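Local atomic coordinates of cyclodipeptide synthase, BtCDPS (Bacillus thermoamylovorans, PDB entry 6ZTU), a protein that probably joins two aminoacyl groups, taken from charged tRNAs, into a cyclodipeptide. Residues E124-Q127 and N128-Y132; L178-L181 and P182-S186. All coordinates share one frame; numbering follows the deposited sequence.

Contact 1: residues E124-Q127 and N128-Y132; sequences EVYQ and NVIYY
I130 reaches back one helical turn and sets its terminal methyl on the ring of Y126, the main side-chain contact within this part of helix 120-135. Followed outward, I130 CB lies 3.6 Å from Y126 O, the carbonyl that also receives the I130 backbone N. CG1 stays near that oxygen and comes to the rim of the ring at CE1. CD1 then stands over the ring centre, 3.6 Å from the centroid and 13° off the normal, a CH-pi contact over the face. Two torsions bring it there: I130 CG1 is anti to its own carbonyl carbon (chi1 -73°), and the chain then runs extended, while the ring of Y126 swings out anti to its backbone N (chi1 -171°). One turn of backbone bonds frames the pair. N128 N donates to E124 O at 3.0 Å, V129 N to V125 O, I130 N to Y126 O, and Y131 N to Q127 O, the regular i to i+4 pattern of an alpha-helix. On another side of the helix V129 CG2 packs 3.3 Å from V125 O. The methyls V125 CG1 and V129 CG2 meet more loosely, at 4.4 Å. These two valines turn to helix 167-191, V125 touching P182 and S186, V129 touching L178 and L185. E124 makes a salt bridge with K120 of the same helix. The contact thus divides its chemistry: four main-chain bonds join the two turns, I130 covers one face of the Y126 ring by dispersion and weak CH-pi attraction, and the valines give helix 167-191 an apolar surface to pack on.

Contact 2: residues L178-L181 and P182-S186; sequences LAEL and PFFLS. With 0RE ((2S)-hexane-1,2-diol), chain B.
L178 meets P182 through its carbonyl, with L178 O 3.3 Å from P182 CD, where a non-proline residue could have offered an N-H. A179 O also lies near CD, and accepts a hydrogen bond from Y122 OH of helix 120-135. E180 O takes a 3.1 Å bond from F183 N, an i to i+3 bond whose donor lies above the carbonyl plane, where the helix is kinked. The E180 side chain leaves between backbone N and carbonyl carbon (chi1 66°) and extends to the ligand pocket, where OE1 accepts a 2.9 Å hydrogen bond from O01 of the bound hexanediol. The F184 ring crosses this carboxylate at a slant, the planes 73° apart, with CE1 3.6 Å from E180 OE1 and E180 O at the ring edge. F184 CZ lies 3.6 Å from O04 of the diol. L181 places CD2 over a face of the same ring, 4.2 Å from F184 CG, and its O receives L185 N. An alanine in place of F184 would probably leave E180 and L181 CD2 without their aromatic neighbour and the diol without part of its wall. The chemistry implies a buried carboxyl group presented to a hydroxyl between apolar neighbours, at a proline kink.

Overall arrangement
Contact 1 is a surface contact on helix 120-135, its centre about 17 Å from that of the chain, whereas contact 2 is buried on helix 167-191, its centre about 8 Å from that of the chain. Their own centres are about 9 Å apart, and the two helices pack directly: besides the valines, Y126 CD1 meets L178 O at 3.3 Å. Residues 124-132 keep a regular i to i+4 pattern, while 178-186 are kinked at P182. Polar side chains differ likewise, since contact 1 has a carboxylate paired with a lysine of its own helix, while contact 2 directs one to a ligand in the pocket.

Contact 1: residues E124-Q127 and N128-Y132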
loop_
_atom_site.group_PDB
_atom_site.type_symbol
_atom_site.label_atom_id
_atom_site.label_comp_id
_atom_site.label_asym_id
_atom_site.label_seq_id
_atom_site.Cartn_x
_atom_site.Cartn_y
_atom_site.Cartn_z
ATOM N N GLU A 124 1.007 -8.002 15.850
ATOM C CA GLU A 124 -0.040 -8.993 16.067
ATOM C C GLU A 124 -0.857 -9.222 14.802
ATOM O O GLU A 124 -1.211 -10.362 14.489
ATOM C CB GLU A 124 -0.907 -8.568 17.240
ATOM C CG GLU A 124 -0.088 -8.657 18.526
ATOM C CD GLU A 124 -0.915 -8.580 19.786
ATOM O OE1 GLU A 124 -1.911 -7.831 19.807
ATOM O OE2 GLU A 124 -0.550 -9.275 20.758
ATOM N N VAL A 125 -1.139 -8.163 14.046
ATOM C CA VAL A 125 -1.813 -8.367 12.761
ATOM C C VAL A 125 -0.921 -9.154 11.806
ATOM O O VAL A 125 -1.382 -10.071 11.109
ATOM C CB VAL A 125 -2.233 -7.013 12.168
ATOM C CG1 VAL A 125 -2.803 -7.202 10.760
ATOM C CG2 VAL A 125 -3.258 -6.358 13.077
ATOM N N TYR A 126 0.369 -8.806 11.748
ATOM C CA TYR A 126 1.323 -9.542 10.918
ATOM C C TYR A 126 1.348 -11.021 11.283
ATOM O O TYR A 126 1.343 -11.889 10.399
ATOM C CB TYR A 126 2.717 -8.921 11.087
ATOM C CG TYR A 126 3.806 -9.409 10.152
ATOM C CD1 TYR A 126 3.581 -9.567 8.798
ATOM C CD2 TYR A 126 5.084 -9.635 10.630
ATOM C CE1 TYR A 126 4.577 -9.991 7.948
ATOM C CE2 TYR A 126 6.094 -10.051 9.791
ATOM C CZ TYR A 126 5.836 -10.233 8.450
ATOM O OH TYR A 126 6.853 -10.645 7.611
ATOM N N GLN A 127 1.375 -11.329 12.589
ATOM C CA GLN A 127 1.329 -12.723 13.029
ATOM C C GLN A 127 0.051 -13.409 12.564
ATOM O O GLN A 127 0.077 -14.588 12.190
ATOM C CB GLN A 127 1.431 -12.817 14.551
ATOM C CG GLN A 127 2.771 -12.371 15.149
ATOM C CD GLN A 127 2.625 -12.020 16.637
ATOM O OE1 GLN A 127 1.795 -12.602 17.339
ATOM N NE2 GLN A 127 3.424 -11.068 17.115
ATOM N N ASN A 128 -1.086 -12.707 12.632
ATOM C CA ASN A 128 -2.334 -13.280 12.119
ATOM C C ASN A 128 -2.238 -13.559 10.627
ATOM O O ASN A 128 -2.688 -14.607 10.149
ATOM C CB ASN A 128 -3.516 -12.344 12.369
ATOM C CG ASN A 128 -3.947 -12.319 13.813
ATOM O OD1 ASN A 128 -3.798 -13.299 14.533
ATOM N ND2 ASN A 128 -4.497 -11.190 14.245
ATOM N N VAL A 129 -1.694 -12.611 9.869
ATOM C CA VAL A 129 -1.548 -12.784 8.425
ATOM C C VAL A 129 -0.678 -13.997 8.118
ATOM O O VAL A 129 -1.001 -14.807 7.244
ATOM C CB VAL A 129 -0.976 -11.492 7.805
ATOM C CG1 VAL A 129 -0.575 -11.723 6.369
ATOM C CG2 VAL A 129 -2.009 -10.368 7.878
ATOM N N ILE A 130 0.439 -14.147 8.833
ATOM C CA ILE A 130 1.329 -15.273 8.568
ATOM C C ILE A 130 0.671 -16.585 8.972
ATOM O O ILE A 130 0.828 -17.607 8.298
ATOM C CB ILE A 130 2.661 -15.058 9.305
ATOM C CG1 ILE A 130 3.457 -13.961 8.612
ATOM C CG2 ILE A 130 3.444 -16.362 9.396
ATOM C CD1 ILE A 130 4.601 -13.453 9.454
ATOM N N TYR A 131 -0.067 -16.578 10.083
ATOM C CA TYR A 131 -0.749 -17.784 10.536
ATOM C C TYR A 131 -1.755 -18.269 9.493
ATOM O O TYR A 131 -1.758 -19.446 9.111
ATOM C CB TYR A 131 -1.440 -17.511 11.871
ATOM C CG TYR A 131 -2.237 -18.680 12.380
ATOM C CD1 TYR A 131 -1.641 -19.659 13.164
ATOM C CD2 TYR A 131 -3.582 -18.823 12.059
ATOM C CE1 TYR A 131 -2.367 -20.740 13.635
ATOM C CE2 TYR A 131 -4.314 -19.903 12.526
ATOM C CZ TYR A 131 -3.699 -20.856 13.309
ATOM O OH TYR A 131 -4.423 -21.934 13.777
ATOM N N TYR A 132 -2.602 -17.372 9.001
ATOM C CA TYR A 132 -3.590 -17.817 8.020
ATOM C C TYR A 132 -2.970 -18.072 6.653
ATOM O O TYR A 132 -3.501 -18.890 5.886
ATOM C CB TYR A 132 -4.744 -16.809 7.967
ATOM C CG TYR A 132 -5.617 -16.974 9.202
ATOM C CD1 TYR A 132 -6.441 -18.089 9.341
ATOM C CD2 TYR A 132 -5.556 -16.071 10.255
ATOM C CE1 TYR A 132 -7.203 -18.282 10.482
ATOM C CE2 TYR A 132 -6.323 -16.258 11.400
ATOM C CZ TYR A 132 -7.143 -17.368 11.499
ATOM O OH TYR A 132 -7.911 -17.579 12.622
#

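Contact 2: residues L178-L181 and P182-S186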
loop_
_atom_site.group_PDB
_atom_site.type_symbol
_atom_site.label_atom_id
_atom_site.label_comp_id
_atom_site.label_asym_id
_atom_site.label_seq_id
_atom_site.Cartn_x
_atom_site.Cartn_y
_atom_site.Cartn_z
ATOM N N LEU A 178 2.888 -9.963 2.575
ATOM C CA LEU A 178 2.542 -10.215 3.968
ATOM C C LEU A 178 2.989 -9.067 4.864
ATOM O O LEU A 178 2.294 -8.736 5.831
ATOM C CB LEU A 178 3.146 -11.541 4.435
ATOM C CG LEU A 178 2.707 -12.762 3.608
ATOM C CD1 LEU A 178 3.353 -14.052 4.120
ATOM C CD2 LEU A 178 1.186 -12.907 3.567
ATOM N N ALA A 179 4.133 -8.438 4.552
ATOM C CA ALA A 179 4.629 -7.330 5.360
ATOM C C ALA A 179 3.796 -6.060 5.199
ATOM O O ALA A 179 3.714 -5.264 6.146
ATOM C CB ALA A 179 6.092 -7.031 5.002
ATOM N N GLU A 180 3.201 -5.827 4.020
ATOM C CA GLU A 180 2.394 -4.621 3.816
ATOM C C GLU A 180 0.954 -4.815 4.272
ATOM O O GLU A 180 0.275 -3.836 4.602
ATOM C CB GLU A 180 2.399 -4.197 2.341
ATOM C CG GLU A 180 1.708 -5.208 1.408
ATOM C CD GLU A 180 1.542 -4.728 -0.038
ATOM O OE1 GLU A 180 1.715 -3.523 -0.319
ATOM O OE2 GLU A 180 1.240 -5.588 -0.909
ATOM N N LEU A 181 0.467 -6.054 4.278
ATOM C CA LEU A 181 -0.945 -6.290 4.575
ATOM C C LEU A 181 -1.433 -5.724 5.907
ATOM O O LEU A 181 -2.591 -5.281 5.949
ATOM C CB LEU A 181 -1.251 -7.793 4.509
ATOM C CG LEU A 181 -1.668 -8.298 3.133
ATOM C CD1 LEU A 181 -1.885 -9.802 3.191
ATOM C CD2 LEU A 181 -2.956 -7.603 2.646
ATOM N N PRO A 182 -0.668 -5.714 7.012
ATOM C CA PRO A 182 -1.250 -5.151 8.240
ATOM C C PRO A 182 -1.756 -3.729 8.073
ATOM O O PRO A 182 -2.683 -3.338 8.794
ATOM C CB PRO A 182 -0.095 -5.227 9.252
ATOM C CG PRO A 182 0.726 -6.389 8.777
ATOM C CD PRO A 182 0.680 -6.270 7.265
ATOM N N PHE A 183 -1.189 -2.943 7.148
ATOM C CA PHE A 183 -1.686 -1.582 6.948
ATOM C C PHE A 183 -2.997 -1.555 6.171
ATOM O O PHE A 183 -3.813 -0.660 6.402
ATOM C CB PHE A 183 -0.633 -0.715 6.255
ATOM C CG PHE A 183 0.482 -0.342 7.172
ATOM C CD1 PHE A 183 0.337 0.743 8.025
ATOM C CD2 PHE A 183 1.626 -1.118 7.253
ATOM C CE1 PHE A 183 1.340 1.069 8.917
ATOM C CE2 PHE A 183 2.628 -0.781 8.140
ATOM C CZ PHE A 183 2.471 0.302 8.968
ATOM N N PHE A 184 -3.217 -2.522 5.268
ATOM C CA PHE A 184 -4.525 -2.678 4.633
ATOM C C PHE A 184 -5.592 -3.041 5.656
ATOM O O PHE A 184 -6.758 -2.656 5.516
ATOM C CB PHE A 184 -4.500 -3.799 3.582
ATOM C CG PHE A 184 -3.678 -3.522 2.344
ATOM C CD1 PHE A 184 -2.297 -3.393 2.403
ATOM C CD2 PHE A 184 -4.297 -3.482 1.092
ATOM C CE1 PHE A 184 -1.557 -3.189 1.242
ATOM C CE2 PHE A 184 -3.558 -3.283 -0.077
ATOM C CZ PHE A 184 -2.182 -3.139 0.003
ATOM N N LEU A 185 -5.230 -3.861 6.647
ATOM C CA LEU A 185 -6.190 -4.417 7.587
ATOM C C LEU A 185 -6.443 -3.503 8.775
ATOM O O LEU A 185 -7.575 -3.431 9.273
ATOM C CB LEU A 185 -5.700 -5.772 8.109
ATOM C CG LEU A 185 -5.516 -6.862 7.055
ATOM C CD1 LEU A 185 -4.793 -8.055 7.657
ATOM C CD2 LEU A 185 -6.885 -7.253 6.506
ATOM N N SER A 186 -5.402 -2.788 9.226
ATOM C CA SER A 186 -5.484 -2.081 10.502
ATOM C C SER A 186 -4.588 -0.844 10.552
ATOM O O SER A 186 -4.071 -0.509 11.623
ATOM C CB SER A 186 -5.101 -3.017 11.664
ATOM O OG SER A 186 -5.901 -4.201 11.678
HETATM O O01 0RE B . 0.349 -2.027 -2.324
HETATM C C02 0RE B . 0.164 -0.756 -2.862
HETATM C C03 0RE B . -0.087 0.223 -1.721
HETATM O O04 0RE B . -1.420 0.118 -1.298
HETATM C C05 0RE B . 0.868 -0.102 -0.579
HETATM C C06 0RE B . 2.313 0.048 -1.052
HETATM C C07 0RE B . 3.233 -0.426 0.067
HETATM C C08 0RE B . 3.977 0.802 0.563
#